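Local coordinates for protein alpha-1,2-mannosyltransferase (Ktr4), putative (Neosartorya fumigata, PDB 7BOP) that belongs to a family of fungal mannosyltransferases with a GT-A type fold and holds guanosine-5'-diphosphate and a manganese ion, at residues V231-P236 and E312-A317; N223-P228 and S275-W280; G176-H181 and G286-F291. All coordinates share one frame; numbering follows the deposited sequence.

How the contacts relate
All three contacts fall in the GT-A clan family region of the chain. Contacts 1 and 2 are neighbours, their centres 11 Å apart, and they touch where Ala317 CB packs 3.3 Å from Phe279 O. Their segments alternate along the chain, strand 218-224 being followed by helix 234-244. Contact 3 stands apart, its nearest atoms about 7 Å from those of contact 1 and about 8 Å from those of contact 2, yet it shares the mixed sheet with contact 2, since strands 218-224 and 284-287 are adjacent in it. From the bound guanosine-5'-diphosphate, the side chains of Trp280, Phe178 and Val231 lie about 6, 10 and 12 Å away, so contact 2 comes nearest to the ligand.

Contact 1 of 3, residues V231-P236 and E312-A317; sequences VPTLWP and ERWGDA
Glu312 sets its carboxylate against Pro232 and Thr233 at the N-terminal end of helix 234-244, while the indole of Trp314 packs on the same turn. Thr233 is the N-cap residue, so the contact joins the start of one helix of this GT-A type fold to the loop leading into another, helix 316-327.

Hydrogen bonds converge on the glutamate. Thr233 N gives an almost straight bond (169°) to the syn lone pair of Glu312 OE1, at 3.0 Å. The hydroxyl Thr233 OG1 donates to Glu312 OE2 from above the carboxylate plane, at 2.6 Å. Threonine suits the place because OG1, folded back over its own main chain (chi1 63°), serves the second oxygen while the amide serves the first. OE1 has another donor within its own segment, Trp314 NE1 at 2.8 Å, also from above the plane. This negative group at a helix N-terminus is probably favoured by the helix dipole. Pro232 has no N-H to give; its ring edge lies against the carboxylate, CD 3.1 Å from Glu312 OE1.

Apolar packing falls to the indole. Leu234 CB lies over its five-membered ring, 4.0 Å from the centroid, and Leu234 CD1 covers the same face, 3.9 Å from Trp314 CD2. Val231 lies along the pyrrole edge, its CA near the ring plane, and its CG1 touches Trp314 CD1 from above that plane. Leu303 and Ala306 of helix 294-306 also touch Trp314. At the far end of the indole, Thr233 OG1 lies in the ring plane, 3.6 Å from Trp314 CZ2.

Contact 2 of 3, residues N223-P228 and S275-W280; sequences NLFDDP and STCHFW
An antiparallel strand pair in the mixed sheet brings Asn223 and Leu224, at the end of strand 218-224, beside Phe279 and His278 of strand 278-279. Leu224 and His278 form the hydrogen-bonded pair: Leu224 N reaches His278 O at 2.9 Å, and His278 N returns a bond to Leu224 O, also at 2.9 Å. Asn223 faces Phe279 as the non-hydrogen-bonded pair, the amide plane standing 77° from the ring and ND2 3.6 Å from Phe279 CD1.

His278 has CG anti to its alpha hydrogen (chi1 59°), which turns ND1 back toward its own segment. There ND1 donates to Thr276 O in the ring plane, at 3.0 Å and 174°, fixing the ring's rotation. NE2 is hydrogen-bonded to a glycerol, probably from the crystallisation liquor. Histidine suits the place because ND1 can donate in the ring plane while one face of the flat ring lies against Leu224 O.

This pair lies in the sheet of the GT-A type fold, and beyond it the regular strand pairing stops, but the segments stay side by side through Phe225-Cys277 and Asp226-Thr276. Ser275 OG accepts from Cys277 N at 3.1 Å, an ST turn. Thr276 OG1 links the two segments, accepting from Asp226 N at 3.0 Å while donating to Ser275 O.

Phe225 turns its ring beneath the sulfur of Cys277, whose SG sits over one face, 3.7 Å from the centroid, and is bonded on to Cys375 as a disulfide. At the other end, Leu224 CD1 sits almost directly above the five-membered ring of Trp280, 3.4 Å from its centroid; the indole also meets His343, a manganese ligand.

Contact 3 of 3, residues G176-H181 and G286-F291; sequences GMFYKH and GDLDFF
Tyr179 and Phe291 cross at about a right angle. The tyrosine presents a ring face to Phe291, which answers not with its own ring but with CB, a CH-pi contact 3.7 Å from the Tyr179 centroid and set toward the rim. Beside CB, the carbonyl Phe291 O approaches Tyr179 CE1 at 3.2 Å. The opposite face of the tyrosine is covered by Gly176 O, so the ring lies between Phe291 of the other segment and Gly176 O of its own. A chi1 near +60° (57°) carries the ring over its own backbone and across toward the partner segment. Tyrosine suits this buried position because both faces of its flat ring are used in packing while OH reaches Asp297 OD1 in helix 294-306.

Phe178 stands beside this pair, its CE1 at the edge of the Tyr179 ring and in its plane. Leu288 crosses it obliquely: the branch CD2 meets Phe178 CE2 at 3.5 Å and also lies 4.0 Å from Tyr179 CB. One leucine methyl therefore fills the notch between two aromatic residues. Phe178 CZ makes a looser touch with Phe291 CD2, at 4.5 Å, and its ring meets Tyr190 of strand 189-192 edge-to-face.

Leu288 and Phe291 are placed for this by their helix, which starts straight from a strand. Asp287 is its N-cap, and OD1 accepts from Asp289 N at 2.9 Å, a bond well suited to a short acidic side chain. Strand 284-287 of the mixed sheet running directly into capped helix 288-292, with Leu288 and Phe291 packed on the end of helix 165-177, is consistent with the layered alpha/beta architecture of a GT-A type fold.

Contact 1 of 3, residues V231-P236 and E312-A317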
# COMPACT_ATOMS: atom_id res chain seq x y z
N VAL A 231 -5.13 16.39 -0.17
CA VAL A 231 -5.56 16.01 -1.52
C VAL A 231 -6.67 16.87 -2.16
O VAL A 231 -7.44 16.36 -2.96
CB VAL A 231 -5.99 14.51 -1.56
CG1 VAL A 231 -4.80 13.59 -1.30
CG2 VAL A 231 -7.11 14.22 -0.56
N PRO A 232 -6.74 18.19 -1.84
CA PRO A 232 -7.94 18.90 -2.31
C PRO A 232 -8.18 18.95 -3.84
O PRO A 232 -9.33 18.88 -4.24
CB PRO A 232 -7.77 20.31 -1.72
CG PRO A 232 -6.32 20.45 -1.47
CD PRO A 232 -5.88 19.07 -1.05
N THR A 233 -7.14 19.03 -4.67
CA THR A 233 -7.34 19.01 -6.13
C THR A 233 -7.06 17.66 -6.81
O THR A 233 -7.08 17.57 -8.04
CB THR A 233 -6.53 20.12 -6.86
OG1 THR A 233 -5.13 19.92 -6.68
CG2 THR A 233 -6.93 21.50 -6.34
N LEU A 234 -6.82 16.61 -6.02
CA LEU A 234 -6.51 15.29 -6.60
C LEU A 234 -7.66 14.78 -7.45
O LEU A 234 -7.45 14.39 -8.60
CB LEU A 234 -6.15 14.28 -5.50
CG LEU A 234 -5.80 12.86 -5.95
CD1 LEU A 234 -4.72 12.87 -7.03
CD2 LEU A 234 -5.35 12.06 -4.74
N TRP A 235 -8.88 14.81 -6.91
CA TRP A 235 -10.04 14.33 -7.66
C TRP A 235 -10.39 15.24 -8.85
O TRP A 235 -10.67 14.72 -9.95
CB TRP A 235 -11.24 14.09 -6.75
CG TRP A 235 -12.37 13.36 -7.43
CD1 TRP A 235 -13.60 13.85 -7.73
CD2 TRP A 235 -12.35 12.02 -7.92
NE1 TRP A 235 -14.35 12.90 -8.37
CE2 TRP A 235 -13.61 11.77 -8.50
CE3 TRP A 235 -11.39 10.99 -7.90
CZ2 TRP A 235 -13.94 10.54 -9.06
CZ3 TRP A 235 -11.72 9.78 -8.46
CH2 TRP A 235 -12.98 9.56 -9.04
N PRO A 236 -10.38 16.57 -8.65
CA PRO A 236 -10.53 17.45 -9.81
C PRO A 236 -9.53 17.16 -10.94
O PRO A 236 -9.93 17.08 -12.10
CB PRO A 236 -10.33 18.84 -9.21
CG PRO A 236 -10.95 18.71 -7.85
CD PRO A 236 -10.59 17.32 -7.39
N GLU A 312 0.59 20.14 -3.07
CA GLU A 312 -0.25 19.54 -2.05
C GLU A 312 0.58 18.40 -1.49
O GLU A 312 1.80 18.41 -1.68
CB GLU A 312 -1.60 19.12 -2.66
CG GLU A 312 -2.42 20.34 -3.04
CD GLU A 312 -3.69 20.03 -3.81
OE1 GLU A 312 -4.26 18.92 -3.71
OE2 GLU A 312 -4.16 20.95 -4.51
N ARG A 313 -0.02 17.43 -0.80
CA ARG A 313 0.75 16.30 -0.28
C ARG A 313 0.05 15.01 -0.67
O ARG A 313 -0.31 14.19 0.17
CB ARG A 313 0.93 16.42 1.24
CG ARG A 313 2.06 15.57 1.80
CD ARG A 313 1.66 14.82 3.06
NE ARG A 313 0.63 13.81 2.76
CZ ARG A 313 0.15 12.92 3.63
NH1 ARG A 313 0.59 12.87 4.88
NH2 ARG A 313 -0.78 12.07 3.22
N TRP A 314 -0.14 14.85 -1.98
CA TRP A 314 -0.83 13.68 -2.51
C TRP A 314 -0.08 12.43 -2.10
O TRP A 314 1.06 12.24 -2.50
CB TRP A 314 -0.92 13.75 -4.05
CG TRP A 314 -1.79 14.86 -4.59
CD1 TRP A 314 -2.69 15.62 -3.89
CD2 TRP A 314 -1.86 15.30 -5.94
NE1 TRP A 314 -3.30 16.52 -4.72
CE2 TRP A 314 -2.81 16.35 -5.99
CE3 TRP A 314 -1.20 14.94 -7.12
CZ2 TRP A 314 -3.13 17.02 -7.18
CZ3 TRP A 314 -1.51 15.62 -8.30
CH2 TRP A 314 -2.46 16.65 -8.31
N GLY A 315 -0.73 11.59 -1.29
CA GLY A 315 -0.14 10.33 -0.87
C GLY A 315 -0.13 9.32 -2.01
O GLY A 315 -0.98 9.35 -2.89
N ASP A 316 0.84 8.41 -1.99
CA ASP A 316 0.80 7.27 -2.91
C ASP A 316 -0.39 6.34 -2.66
O ASP A 316 -0.86 5.67 -3.58
CB ASP A 316 2.12 6.47 -2.88
CG ASP A 316 2.47 5.99 -1.51
OD1 ASP A 316 3.04 6.78 -0.74
OD2 ASP A 316 2.18 4.82 -1.21
N ALA A 317 -0.89 6.30 -1.43
CA ALA A 317 -2.06 5.46 -1.15
C ALA A 317 -3.32 5.92 -1.92
O ALA A 317 -3.90 5.13 -2.67
CB ALA A 317 -2.30 5.35 0.35

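Contact 2 of 3, residues N223-P228 and S275-W280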
# COMPACT_ATOMS: atom_id res chain seq x y z
N ASN A 223 -8.04 -0.36 5.00
CA ASN A 223 -8.71 0.58 4.09
C ASN A 223 -9.19 1.76 4.95
O ASN A 223 -10.02 1.57 5.84
CB ASN A 223 -9.89 -0.12 3.41
CG ASN A 223 -10.41 0.63 2.18
OD1 ASN A 223 -10.82 1.79 2.26
ND2 ASN A 223 -10.41 -0.05 1.04
N LEU A 224 -8.65 2.95 4.69
CA LEU A 224 -8.81 4.11 5.57
C LEU A 224 -9.31 5.34 4.84
O LEU A 224 -9.10 5.50 3.64
CB LEU A 224 -7.46 4.51 6.17
CG LEU A 224 -6.64 3.52 6.99
CD1 LEU A 224 -5.38 4.21 7.49
CD2 LEU A 224 -7.42 3.01 8.18
N PHE A 225 -9.92 6.25 5.60
CA PHE A 225 -10.08 7.64 5.18
C PHE A 225 -8.72 8.37 5.23
O PHE A 225 -7.83 8.00 6.01
CB PHE A 225 -11.11 8.36 6.08
CG PHE A 225 -12.51 7.89 5.85
CD1 PHE A 225 -13.30 8.49 4.88
CD2 PHE A 225 -13.04 6.84 6.58
CE1 PHE A 225 -14.60 8.05 4.65
CE2 PHE A 225 -14.33 6.39 6.35
CZ PHE A 225 -15.12 7.00 5.39
N ASP A 226 -8.57 9.38 4.39
CA ASP A 226 -7.39 10.24 4.41
C ASP A 226 -7.77 11.62 4.93
O ASP A 226 -8.95 11.93 5.13
CB ASP A 226 -6.76 10.37 3.02
CG ASP A 226 -5.23 10.48 3.06
OD1 ASP A 226 -4.67 10.90 4.09
OD2 ASP A 226 -4.60 10.14 2.04
N ASP A 227 -6.75 12.44 5.15
CA ASP A 227 -6.92 13.85 5.44
C ASP A 227 -7.23 14.62 4.14
O ASP A 227 -6.35 14.73 3.29
CB ASP A 227 -5.64 14.37 6.09
CG ASP A 227 -5.72 15.84 6.47
OD1 ASP A 227 -6.76 16.49 6.26
OD2 ASP A 227 -4.70 16.36 6.96
N PRO A 228 -8.45 15.16 3.99
CA PRO A 228 -8.79 15.93 2.77
C PRO A 228 -7.84 17.08 2.45
O PRO A 228 -7.67 17.41 1.28
CB PRO A 228 -10.19 16.50 3.06
CG PRO A 228 -10.71 15.74 4.23
CD PRO A 228 -9.54 15.21 4.99
N SER A 275 -13.97 10.42 -1.82
CA SER A 275 -14.25 9.99 -0.44
C SER A 275 -13.04 10.10 0.49
O SER A 275 -13.19 10.15 1.70
CB SER A 275 -14.72 8.53 -0.43
OG SER A 275 -13.66 7.66 -0.81
N THR A 276 -11.85 10.10 -0.13
CA THR A 276 -10.52 10.05 0.52
C THR A 276 -10.12 8.64 0.93
O THR A 276 -9.01 8.43 1.42
CB THR A 276 -10.35 11.00 1.73
OG1 THR A 276 -10.98 10.44 2.89
CG2 THR A 276 -10.86 12.40 1.42
N CYS A 277 -10.99 7.66 0.71
CA CYS A 277 -10.71 6.29 1.11
C CYS A 277 -9.63 5.69 0.22
O CYS A 277 -9.56 5.96 -0.99
CB CYS A 277 -11.96 5.43 1.08
SG CYS A 277 -13.14 5.95 2.34
N HIS A 278 -8.77 4.90 0.84
CA HIS A 278 -7.62 4.36 0.16
C HIS A 278 -7.18 3.08 0.83
O HIS A 278 -7.39 2.87 2.03
CB HIS A 278 -6.48 5.39 0.17
CG HIS A 278 -6.04 5.82 1.54
ND1 HIS A 278 -6.65 6.85 2.23
CD2 HIS A 278 -5.05 5.37 2.34
CE1 HIS A 278 -6.05 7.01 3.39
NE2 HIS A 278 -5.07 6.13 3.48
N PHE A 279 -6.56 2.24 0.02
CA PHE A 279 -5.86 1.06 0.51
C PHE A 279 -4.63 1.60 1.21
O PHE A 279 -3.97 2.50 0.70
CB PHE A 279 -5.46 0.17 -0.66
CG PHE A 279 -6.61 -0.21 -1.55
CD1 PHE A 279 -7.66 -0.98 -1.06
CD2 PHE A 279 -6.65 0.19 -2.88
CE1 PHE A 279 -8.72 -1.34 -1.88
CE2 PHE A 279 -7.70 -0.16 -3.70
CZ PHE A 279 -8.73 -0.93 -3.20
N TRP A 280 -4.33 1.08 2.39
CA TRP A 280 -3.29 1.68 3.21
C TRP A 280 -1.93 1.13 2.75
O TRP A 280 -1.49 0.07 3.18
CB TRP A 280 -3.53 1.45 4.70
CG TRP A 280 -2.88 2.48 5.57
CD1 TRP A 280 -2.58 3.77 5.24
CD2 TRP A 280 -2.50 2.32 6.94
NE1 TRP A 280 -2.02 4.42 6.29
CE2 TRP A 280 -1.96 3.56 7.36
CE3 TRP A 280 -2.54 1.26 7.84
CZ2 TRP A 280 -1.47 3.77 8.65
CZ3 TRP A 280 -2.05 1.47 9.13
CH2 TRP A 280 -1.52 2.71 9.52

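Contact 3 of 3, residues G176-H181 and G286-F291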
# COMPACT_ATOMS: atom_id res chain seq x y z
N GLY A 176 4.84 6.71 -8.81
CA GLY A 176 5.22 6.62 -10.22
C GLY A 176 6.59 6.12 -10.60
O GLY A 176 6.85 5.90 -11.78
N MET A 177 7.49 5.94 -9.62
CA MET A 177 8.90 5.68 -9.92
C MET A 177 9.41 4.30 -9.53
O MET A 177 10.27 3.77 -10.23
CB MET A 177 9.78 6.75 -9.27
CG MET A 177 9.47 8.18 -9.70
SD MET A 177 9.59 8.40 -11.48
CE MET A 177 9.10 10.11 -11.64
N PHE A 178 8.90 3.70 -8.45
CA PHE A 178 9.44 2.41 -7.98
C PHE A 178 9.38 1.34 -9.06
O PHE A 178 10.34 0.58 -9.24
CB PHE A 178 8.79 1.94 -6.66
CG PHE A 178 7.45 1.26 -6.82
CD1 PHE A 178 6.28 2.01 -7.00
CD2 PHE A 178 7.35 -0.12 -6.74
CE1 PHE A 178 5.05 1.38 -7.11
CE2 PHE A 178 6.12 -0.76 -6.87
CZ PHE A 178 4.96 -0.00 -7.05
N TYR A 179 8.28 1.31 -9.81
CA TYR A 179 8.09 0.34 -10.89
C TYR A 179 8.93 0.61 -12.16
O TYR A 179 8.89 -0.19 -13.09
CB TYR A 179 6.61 0.19 -11.25
CG TYR A 179 5.89 1.45 -11.67
CD1 TYR A 179 5.87 1.86 -13.00
CD2 TYR A 179 5.17 2.20 -10.74
CE1 TYR A 179 5.18 3.00 -13.38
CE2 TYR A 179 4.47 3.34 -11.11
CZ TYR A 179 4.47 3.74 -12.43
OH TYR A 179 3.78 4.87 -12.79
N LYS A 180 9.63 1.74 -12.20
CA LYS A 180 10.59 2.08 -13.25
C LYS A 180 12.04 1.87 -12.83
O LYS A 180 12.93 2.12 -13.62
CB LYS A 180 10.41 3.54 -13.66
CG LYS A 180 9.06 3.86 -14.27
CD LYS A 180 9.02 5.31 -14.71
CE LYS A 180 7.69 5.67 -15.34
NZ LYS A 180 6.83 6.47 -14.41
N HIS A 181 12.29 1.43 -11.59
CA HIS A 181 13.66 1.23 -11.14
C HIS A 181 14.27 0.02 -11.88
O HIS A 181 13.61 -1.02 -12.01
CB HIS A 181 13.73 1.01 -9.64
CG HIS A 181 15.11 1.22 -9.08
ND1 HIS A 181 16.11 0.30 -9.25
CD2 HIS A 181 15.65 2.24 -8.39
CE1 HIS A 181 17.22 0.73 -8.68
NE2 HIS A 181 16.96 1.91 -8.14
N GLY A 286 1.43 -6.34 -5.10
CA GLY A 286 0.94 -5.82 -6.36
C GLY A 286 1.62 -6.34 -7.61
O GLY A 286 2.73 -6.86 -7.56
N ASP A 287 0.92 -6.16 -8.73
CA ASP A 287 1.40 -6.46 -10.07
C ASP A 287 2.05 -5.21 -10.64
O ASP A 287 1.36 -4.24 -11.01
CB ASP A 287 0.19 -6.91 -10.91
CG ASP A 287 0.55 -7.33 -12.34
OD1 ASP A 287 1.69 -7.08 -12.79
OD2 ASP A 287 -0.33 -7.89 -13.00
N LEU A 288 3.38 -5.21 -10.70
CA LEU A 288 4.15 -4.11 -11.27
C LEU A 288 3.71 -3.75 -12.68
O LEU A 288 3.75 -2.58 -13.04
CB LEU A 288 5.66 -4.44 -11.31
CG LEU A 288 6.35 -4.61 -9.96
CD1 LEU A 288 7.68 -5.35 -10.10
CD2 LEU A 288 6.54 -3.26 -9.28
N ASP A 289 3.28 -4.74 -13.48
CA ASP A 289 2.85 -4.46 -14.85
C ASP A 289 1.53 -3.69 -14.95
O ASP A 289 1.26 -3.10 -15.98
CB ASP A 289 2.79 -5.73 -15.68
CG ASP A 289 4.16 -6.36 -15.89
OD1 ASP A 289 5.18 -5.66 -15.79
OD2 ASP A 289 4.20 -7.57 -16.16
N PHE A 290 0.71 -3.68 -13.89
CA PHE A 290 -0.44 -2.77 -13.86
C PHE A 290 0.04 -1.32 -13.86
O PHE A 290 -0.38 -0.53 -14.69
CB PHE A 290 -1.33 -2.98 -12.63
CG PHE A 290 -2.34 -1.90 -12.46
CD1 PHE A 290 -3.41 -1.79 -13.34
CD2 PHE A 290 -2.19 -0.94 -11.45
CE1 PHE A 290 -4.34 -0.76 -13.21
CE2 PHE A 290 -3.11 0.09 -11.31
CZ PHE A 290 -4.19 0.17 -12.19
N PHE A 291 0.94 -1.00 -12.93
CA PHE A 291 1.42 0.36 -12.76
C PHE A 291 2.29 0.81 -13.93
O PHE A 291 2.28 1.99 -14.28
CB PHE A 291 2.18 0.49 -11.43
CG PHE A 291 1.33 0.22 -10.23
CD1 PHE A 291 0.42 1.17 -9.77
CD2 PHE A 291 1.41 -1.00 -9.56
CE1 PHE A 291 -0.39 0.92 -8.66
CE2 PHE A 291 0.60 -1.26 -8.45
CZ PHE A 291 -0.30 -0.29 -8.00